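Side-chain contacts in protein PTHB1 (Homo sapiens, PDB 4YD8), which forms part of the BBSome, a complex thought to act as a coat that sorts specific membrane proteins to the primary cilium: residues M166-Q170 with E171-F175; T351-D354 with D355-Q359. One frame throughout, in Å; residues are numbered along the deposited sequence.

Contact 1. Residues M166-Q170 with E171-F175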
HETATM    1  N   MSE A 166     -14.382  -7.783  -7.998  1.00 30.18           N
HETATM    2  CA  MSE A 166     -15.229  -8.492  -7.057  1.00 30.34           C
HETATM    3  C   MSE A 166     -15.357  -7.666  -5.783  1.00 28.74           C
HETATM    4  O   MSE A 166     -14.369  -7.413  -5.090  1.00 27.07           O
HETATM    5  CB  MSE A 166     -14.650  -9.891  -6.772  1.00 29.97           C
HETATM    6  CG  MSE A 166     -14.392 -10.725  -8.059  1.00 38.72           C
HETATM    7 SE   MSE A 166     -13.649 -12.527  -7.759  1.00 38.10          SE
HETATM    8  CE  MSE A 166     -11.799 -12.001  -7.273  1.00 33.54           C
ATOM      9  N   VAL A 167     -16.577  -7.219  -5.507  1.00 28.21           N
ATOM     10  CA  VAL A 167     -16.831  -6.286  -4.422  1.00 28.36           C
ATOM     11  C   VAL A 167     -17.452  -7.013  -3.248  1.00 31.40           C
ATOM     12  O   VAL A 167     -18.425  -7.761  -3.404  1.00 31.19           O
ATOM     13  CB  VAL A 167     -17.751  -5.133  -4.877  1.00 33.14           C
ATOM     14  CG1 VAL A 167     -18.121  -4.248  -3.702  1.00 33.72           C
ATOM     15  CG2 VAL A 167     -17.080  -4.319  -5.983  1.00 32.92           C
ATOM     16  N   PHE A 168     -16.866  -6.797  -2.075  1.00 30.94           N
ATOM     17  CA  PHE A 168     -17.324  -7.403  -0.836  1.00 30.06           C
ATOM     18  C   PHE A 168     -17.747  -6.328   0.151  1.00 31.62           C
ATOM     19  O   PHE A 168     -16.975  -5.423   0.461  1.00 29.79           O
ATOM     20  CB  PHE A 168     -16.221  -8.271  -0.221  1.00 28.81           C
ATOM     21  CG  PHE A 168     -15.848  -9.457  -1.070  1.00 28.38           C
ATOM     22  CD1 PHE A 168     -14.924  -9.330  -2.098  1.00 30.62           C
ATOM     23  CD2 PHE A 168     -16.444 -10.688  -0.853  1.00 30.64           C
ATOM     24  CE1 PHE A 168     -14.601 -10.420  -2.895  1.00 32.64           C
ATOM     25  CE2 PHE A 168     -16.116 -11.789  -1.636  1.00 35.33           C
ATOM     26  CZ  PHE A 168     -15.191 -11.650  -2.659  1.00 35.00           C
ATOM     27  N   GLU A 169     -18.983  -6.430   0.627  1.00 26.07           N
ATOM     28  CA  GLU A 169     -19.492  -5.512   1.626  0.56 29.41           C
ATOM     29  C   GLU A 169     -19.236  -6.139   2.992  1.00 30.71           C
ATOM     30  O   GLU A 169     -20.119  -6.769   3.574  1.00 31.72           O
ATOM     31  CB  GLU A 169     -20.981  -5.226   1.390  0.56 30.96           C
ATOM     32  CG  GLU A 169     -21.252  -4.500   0.076  0.56 32.53           C
ATOM     33  CD  GLU A 169     -22.732  -4.244  -0.177  0.56 42.36           C
ATOM     34  OE1 GLU A 169     -23.577  -4.848   0.517  0.56 51.53           O
ATOM     35  OE2 GLU A 169     -23.048  -3.432  -1.071  0.56 42.13           O
ATOM     36  N   GLN A 170     -17.999  -5.995   3.460  1.00 27.71           N
ATOM     37  CA  GLN A 170     -17.540  -6.596   4.707  1.00 24.37           C
ATOM     38  C   GLN A 170     -17.856  -8.099   4.702  1.00 27.97           C
ATOM     39  O   GLN A 170     -17.325  -8.820   3.859  1.00 28.93           O
ATOM     40  CB  GLN A 170     -18.145  -5.838   5.899  1.00 28.54           C
ATOM     41  CG  GLN A 170     -17.721  -4.343   5.834  1.00 28.99           C
ATOM     42  CD  GLN A 170     -18.232  -3.482   6.978  1.00 35.01           C
ATOM     43  OE1 GLN A 170     -19.428  -3.448   7.263  1.00 31.37           O
ATOM     44  NE2 GLN A 170     -17.316  -2.746   7.621  1.00 26.72           N
ATOM     45  N   GLU A 171     -18.712  -8.572   5.615  1.00 29.56           N
ATOM     46  CA  GLU A 171     -18.986 -10.008   5.734  1.00 29.28           C
ATOM     47  C   GLU A 171     -19.730 -10.621   4.543  1.00 32.67           C
ATOM     48  O   GLU A 171     -19.881 -11.837   4.482  1.00 32.24           O
ATOM     49  CB  GLU A 171     -19.817 -10.310   6.998  1.00 27.44           C
ATOM     50  CG  GLU A 171     -19.090 -10.042   8.329  1.00 36.81           C
ATOM     51  CD  GLU A 171     -19.139  -8.574   8.745  1.00 37.99           C
ATOM     52  OE1 GLU A 171     -19.907  -7.812   8.123  1.00 36.45           O
ATOM     53  OE2 GLU A 171     -18.416  -8.188   9.692  1.00 33.14           O
ATOM     54  N   SER A 172     -20.231  -9.812   3.617  1.00 28.88           N
ATOM     55  CA  SER A 172     -21.000 -10.408   2.520  1.00 36.44           C
ATOM     56  C   SER A 172     -20.526  -9.997   1.129  1.00 35.27           C
ATOM     57  O   SER A 172     -20.086  -8.870   0.903  1.00 33.91           O
ATOM     58  CB  SER A 172     -22.495 -10.093   2.680  1.00 48.65           C
ATOM     59  OG  SER A 172     -22.725  -8.709   2.867  1.00 60.94           O
ATOM     60  N   TYR A 173     -20.609 -10.944   0.198  1.00 34.65           N
ATOM     61  CA  TYR A 173     -20.276 -10.685  -1.194  1.00 36.02           C
ATOM     62  C   TYR A 173     -21.366  -9.834  -1.826  1.00 40.17           C
ATOM     63  O   TYR A 173     -22.547 -10.139  -1.685  1.00 41.72           O
ATOM     64  CB  TYR A 173     -20.119 -12.001  -1.954  1.00 38.82           C
ATOM     65  CG  TYR A 173     -19.768 -11.845  -3.409  1.00 34.99           C
ATOM     66  CD1 TYR A 173     -18.632 -11.155  -3.800  1.00 35.81           C
ATOM     67  CD2 TYR A 173     -20.564 -12.418  -4.402  1.00 42.11           C
ATOM     68  CE1 TYR A 173     -18.301 -11.024  -5.138  1.00 37.76           C
ATOM     69  CE2 TYR A 173     -20.244 -12.287  -5.739  1.00 43.10           C
ATOM     70  CZ  TYR A 173     -19.113 -11.593  -6.101  1.00 45.01           C
ATOM     71  OH  TYR A 173     -18.790 -11.471  -7.433  1.00 46.38           O
ATOM     72  N   ALA A 174     -20.975  -8.775  -2.524  1.00 37.42           N
ATOM     73  CA  ALA A 174     -21.942  -7.881  -3.155  1.00 34.41           C
ATOM     74  C   ALA A 174     -22.175  -8.256  -4.617  1.00 36.62           C
ATOM     75  O   ALA A 174     -23.265  -8.667  -4.992  1.00 38.15           O
ATOM     76  CB  ALA A 174     -21.472  -6.431  -3.046  1.00 33.89           C
ATOM     77  N   PHE A 175     -21.144  -8.126  -5.444  1.00 33.49           N
ATOM     78  CA  PHE A 175     -21.281  -8.416  -6.866  1.00 35.10           C
ATOM     79  C   PHE A 175     -19.916  -8.496  -7.543  1.00 36.41           C
ATOM     80  O   PHE A 175     -18.889  -8.162  -6.940  1.00 34.80           O
ATOM     81  CB  PHE A 175     -22.134  -7.346  -7.563  1.00 36.54           C
ATOM     82  CG  PHE A 175     -21.570  -5.953  -7.439  1.00 41.93           C
ATOM     83  CD1 PHE A 175     -20.576  -5.511  -8.300  1.00 42.77           C
ATOM     84  CD2 PHE A 175     -22.023  -5.093  -6.451  1.00 41.39           C
ATOM     85  CE1 PHE A 175     -20.045  -4.232  -8.181  1.00 44.26           C
ATOM     86  CE2 PHE A 175     -21.498  -3.814  -6.328  1.00 40.22           C
ATOM     87  CZ  PHE A 175     -20.507  -3.385  -7.197  1.00 38.57           C
TER
HETATM   88  O   HOH W   1     -22.510  -6.430   4.872  1.00 51.89           O
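One face of the Phe168 ring takes Tyr173 CD1, which stands 3.4 Å above its plane and toward the rim. The two rings meet obliquely, planes 51° apart, neither stacked nor edge to face. The Tyr173 ring in turn receives CB of Met166, a selenomethionine here, at its edge, and the backbone N of Phe175 lies over the centre of one of its faces. With CG anti to the backbone N (chi1 -180°), Tyr173 extends its ring along the sheet toward Met166. On the opposite face of the sheet, the Phe175 ring carries Val167 CB over one face in a CH-pi contact, 4.1 Å from the ring centroid, while Val167 CG2 touches Phe175 CE1 at 3.7 Å.

Between these two contacts the register shifts by one at a classic beta bulge, in which Ala174 and Phe175 both face Val167. The carbonyl O of Val167 accepts from Ala174 N at 2.9 Å and, weakly, from Phe175 N at 3.4 Å; Val167 N returns a nearly straight bond to Phe175 O. The extra residue also brings Ala174 CB to 3.7 Å from Glu169 CG in one of the two deposited conformers of the glutamate. A type II' turn from Glu169 to Ser172 closes the hairpin, and one water bridges Glu169 O and Ser172 OG.

The hairpin joins strands 164-169 and 172-178, the latter outermost in its four-stranded blade. At the corners of the turn, Gln170 NE2 bonds to Lys89 O and Glu171 OE1 to Ser92 OG, tying the tip to neighbouring loops. Phe168 packs against Ile158 of strand 155-160 and meets the His133 ring, whereas Val167 and Phe175 lean on Tyr211 and Ala215 of helix 211-216.

Contact 2. Residues T351-D354 with D355-Q359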
ATOM      1  N   THR A 351      11.223   0.430   4.480  1.00 23.01           N
ATOM      2  CA  THR A 351      11.409  -0.214   3.170  1.00 21.66           C
ATOM      3  C   THR A 351      11.442  -1.736   3.264  1.00 27.70           C
ATOM      4  O   THR A 351      11.949  -2.300   4.238  1.00 23.09           O
ATOM      5  CB  THR A 351      12.719   0.223   2.479  1.00 26.33           C
ATOM      6  OG1 THR A 351      13.833  -0.078   3.337  1.00 27.22           O
ATOM      7  CG2 THR A 351      12.702   1.712   2.152  1.00 24.16           C
ATOM      8  N   LEU A 352      10.931  -2.392   2.223  1.00 23.57           N
ATOM      9  CA  LEU A 352      10.960  -3.841   2.109  1.00 23.47           C
ATOM     10  C   LEU A 352      11.522  -4.245   0.748  1.00 23.73           C
ATOM     11  O   LEU A 352      11.069  -3.739  -0.287  1.00 25.63           O
ATOM     12  CB  LEU A 352       9.552  -4.423   2.283  1.00 23.35           C
ATOM     13  CG  LEU A 352       9.407  -5.936   2.074  1.00 24.23           C
ATOM     14  CD1 LEU A 352      10.129  -6.717   3.175  1.00 22.04           C
ATOM     15  CD2 LEU A 352       7.939  -6.302   2.029  1.00 20.48           C
ATOM     16  N   SER A 353      12.498  -5.150   0.747  1.00 22.35           N
ATOM     17  CA  SER A 353      13.080  -5.659  -0.504  1.00 25.46           C
ATOM     18  C   SER A 353      12.391  -6.965  -0.921  1.00 28.00           C
ATOM     19  O   SER A 353      11.648  -7.561  -0.132  1.00 25.63           O
ATOM     20  CB  SER A 353      14.587  -5.883  -0.350  1.00 26.35           C
ATOM     21  OG  SER A 353      14.848  -6.997   0.483  1.00 28.63           O
ATOM     22  N   ASP A 354      12.631  -7.436  -2.142  1.00 27.16           N
ATOM     23  CA  ASP A 354      11.883  -8.607  -2.589  1.00 32.17           C
ATOM     24  C   ASP A 354      12.404  -9.900  -1.967  1.00 30.73           C
ATOM     25  O   ASP A 354      11.781 -10.949  -2.113  1.00 33.67           O
ATOM     26  CB  ASP A 354      11.853  -8.716  -4.127  1.00 37.42           C
ATOM     27  CG  ASP A 354      13.213  -8.998  -4.761  1.00 42.58           C
ATOM     28  OD1 ASP A 354      14.201  -9.292  -4.059  1.00 44.07           O
ATOM     29  OD2 ASP A 354      13.271  -8.950  -6.011  1.00 45.24           O
ATOM     30  N   ASP A 355      13.527  -9.832  -1.257  1.00 27.98           N
ATOM     31  CA  ASP A 355      14.005 -11.018  -0.560  1.00 31.46           C
ATOM     32  C   ASP A 355      13.923 -10.850   0.962  1.00 32.13           C
ATOM     33  O   ASP A 355      14.509 -11.621   1.724  1.00 31.59           O
ATOM     34  CB  ASP A 355      15.430 -11.365  -1.006  1.00 36.49           C
ATOM     35  CG  ASP A 355      16.431 -10.275  -0.681  1.00 44.35           C
ATOM     36  OD1 ASP A 355      16.018  -9.146  -0.346  1.00 47.97           O
ATOM     37  OD2 ASP A 355      17.642 -10.553  -0.771  1.00 46.68           O
ATOM     38  N   GLY A 356      13.176  -9.850   1.406  1.00 28.81           N
ATOM     39  CA  GLY A 356      12.809  -9.791   2.808  1.00 28.54           C
ATOM     40  C   GLY A 356      13.675  -8.949   3.716  1.00 28.69           C
ATOM     41  O   GLY A 356      13.610  -9.103   4.931  1.00 28.42           O
ATOM     42  N   HIS A 357      14.476  -8.055   3.149  1.00 26.00           N
ATOM     43  CA  HIS A 357      15.177  -7.084   3.986  1.00 27.71           C
ATOM     44  C   HIS A 357      14.202  -5.974   4.353  1.00 26.16           C
ATOM     45  O   HIS A 357      13.638  -5.304   3.486  1.00 28.57           O
ATOM     46  CB  HIS A 357      16.413  -6.527   3.283  1.00 26.85           C
ATOM     47  CG  HIS A 357      17.484  -7.551   3.072  1.00 41.40           C
ATOM     48  ND1 HIS A 357      18.515  -7.745   3.968  1.00 45.46           N
ATOM     49  CD2 HIS A 357      17.672  -8.454   2.080  1.00 41.14           C
ATOM     50  CE1 HIS A 357      19.300  -8.714   3.529  1.00 41.43           C
ATOM     51  NE2 HIS A 357      18.810  -9.161   2.386  1.00 42.75           N
ATOM     52  N   LEU A 358      13.988  -5.810   5.650  1.00 23.75           N
ATOM     53  CA  LEU A 358      13.035  -4.838   6.162  1.00 22.89           C
ATOM     54  C   LEU A 358      13.784  -3.830   7.018  1.00 28.89           C
ATOM     55  O   LEU A 358      14.484  -4.214   7.965  1.00 25.36           O
ATOM     56  CB  LEU A 358      11.942  -5.540   6.967  1.00 21.59           C
ATOM     57  CG  LEU A 358      10.818  -4.689   7.572  1.00 23.07           C
ATOM     58  CD1 LEU A 358       9.977  -4.047   6.467  1.00 20.23           C
ATOM     59  CD2 LEU A 358       9.958  -5.543   8.488  1.00 21.10           C
ATOM     60  N   GLN A 359      13.648  -2.546   6.708  1.00 23.11           N
ATOM     61  CA  GLN A 359      14.454  -1.520   7.376  0.72 24.91           C
ATOM     62  C   GLN A 359      13.662  -0.264   7.730  1.00 27.54           C
ATOM     63  O   GLN A 359      12.853   0.223   6.919  1.00 23.73           O
ATOM     64  CB  GLN A 359      15.650  -1.131   6.493  0.72 24.57           C
ATOM     65  CG  GLN A 359      16.530  -0.005   7.098  0.72 22.99           C
ATOM     66  CD  GLN A 359      17.826   0.155   6.352  0.72 36.48           C
ATOM     67  OE1 GLN A 359      17.839   0.592   5.203  0.72 39.88           O
ATOM     68  NE2 GLN A 359      18.934  -0.201   7.000  0.72 39.93           N
TER
HETATM   69  O   HOH W   2      14.094   2.476   5.506  1.00 31.00           O
HETATM   70  O   HOH W   3      14.700  -2.703   2.843  1.00 34.41           O
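A 3:5 beta hairpin within a propeller blade reverses here through a type I turn, Ser353 to Gly356, with a G1 bulge at the glycine, and the hydroxyl of Ser353 links both sides of it. Ser353 OG donates to Asp355 OD1 at 2.6 Å, reaching that oxygen nearly along its C-O axis, and accepts from His357 N at 2.9 Å. Its chi1 of 71° sets OG between its own backbone N and carbonyl carbon, leaning across to the returning strand. The same oxygen lies at the edge of the imidazole of His357, in the ring plane, and comes within 3.2 Å of His357 CB; that imidazole stacks on the ring of His332. Backbone bonds complete the turn: Ser353 N gives to His357 O, and Gly356 N to Ser353 O at 3.2 Å. Gly356 has a positive phi of 95°, part of a pair of backbone angles that suit glycine.

Farther along, Thr351 and Gln359 form a hydrogen-bonded pair, their side chains side by side and pointing the same way. Thr351 OG1 shares one water with His357 O and, by a weaker bond, a second with Gln359 O. On the sheet's other face, Leu352 CB meets Leu358 CD1 at 4.2 Å; both leucines reach strand 43-47, Leu352 at Val46 and Leu358 at Ile44.

The serine bond would partly offset the negative charge on Asp355 OD1, which lies 4.1 Å from Asp354 OD1, with the carboxylate planes 77° apart. This proximity of like charges is probably tempered by that bond and by solvent around the two exposed aspartates. Ser353 thus couples an acidic turn to the first residue of the returning strand, using its hydroxyl as both donor and acceptor.

Both contacts are antiparallel hairpins of the seven-bladed beta-propeller that forms the N-terminal part of this BBSome subunit. They lie on opposite sides of the chain's centre, their own centres about 32 Å apart and their nearest atoms about 23 Å apart, so neither touches the other. Contact 1 comes first along the chain, on strands 164-169 and 172-178 of a four-stranded sheet. Contact 2 follows near the end of the modelled chain, on strands 348-353 and 357-362. There strand 357-362 pairs with strand 8-17 from the start of the chain, so contact 2 sits where the ring closes, whereas contact 1 belongs to a blade built from consecutive strands.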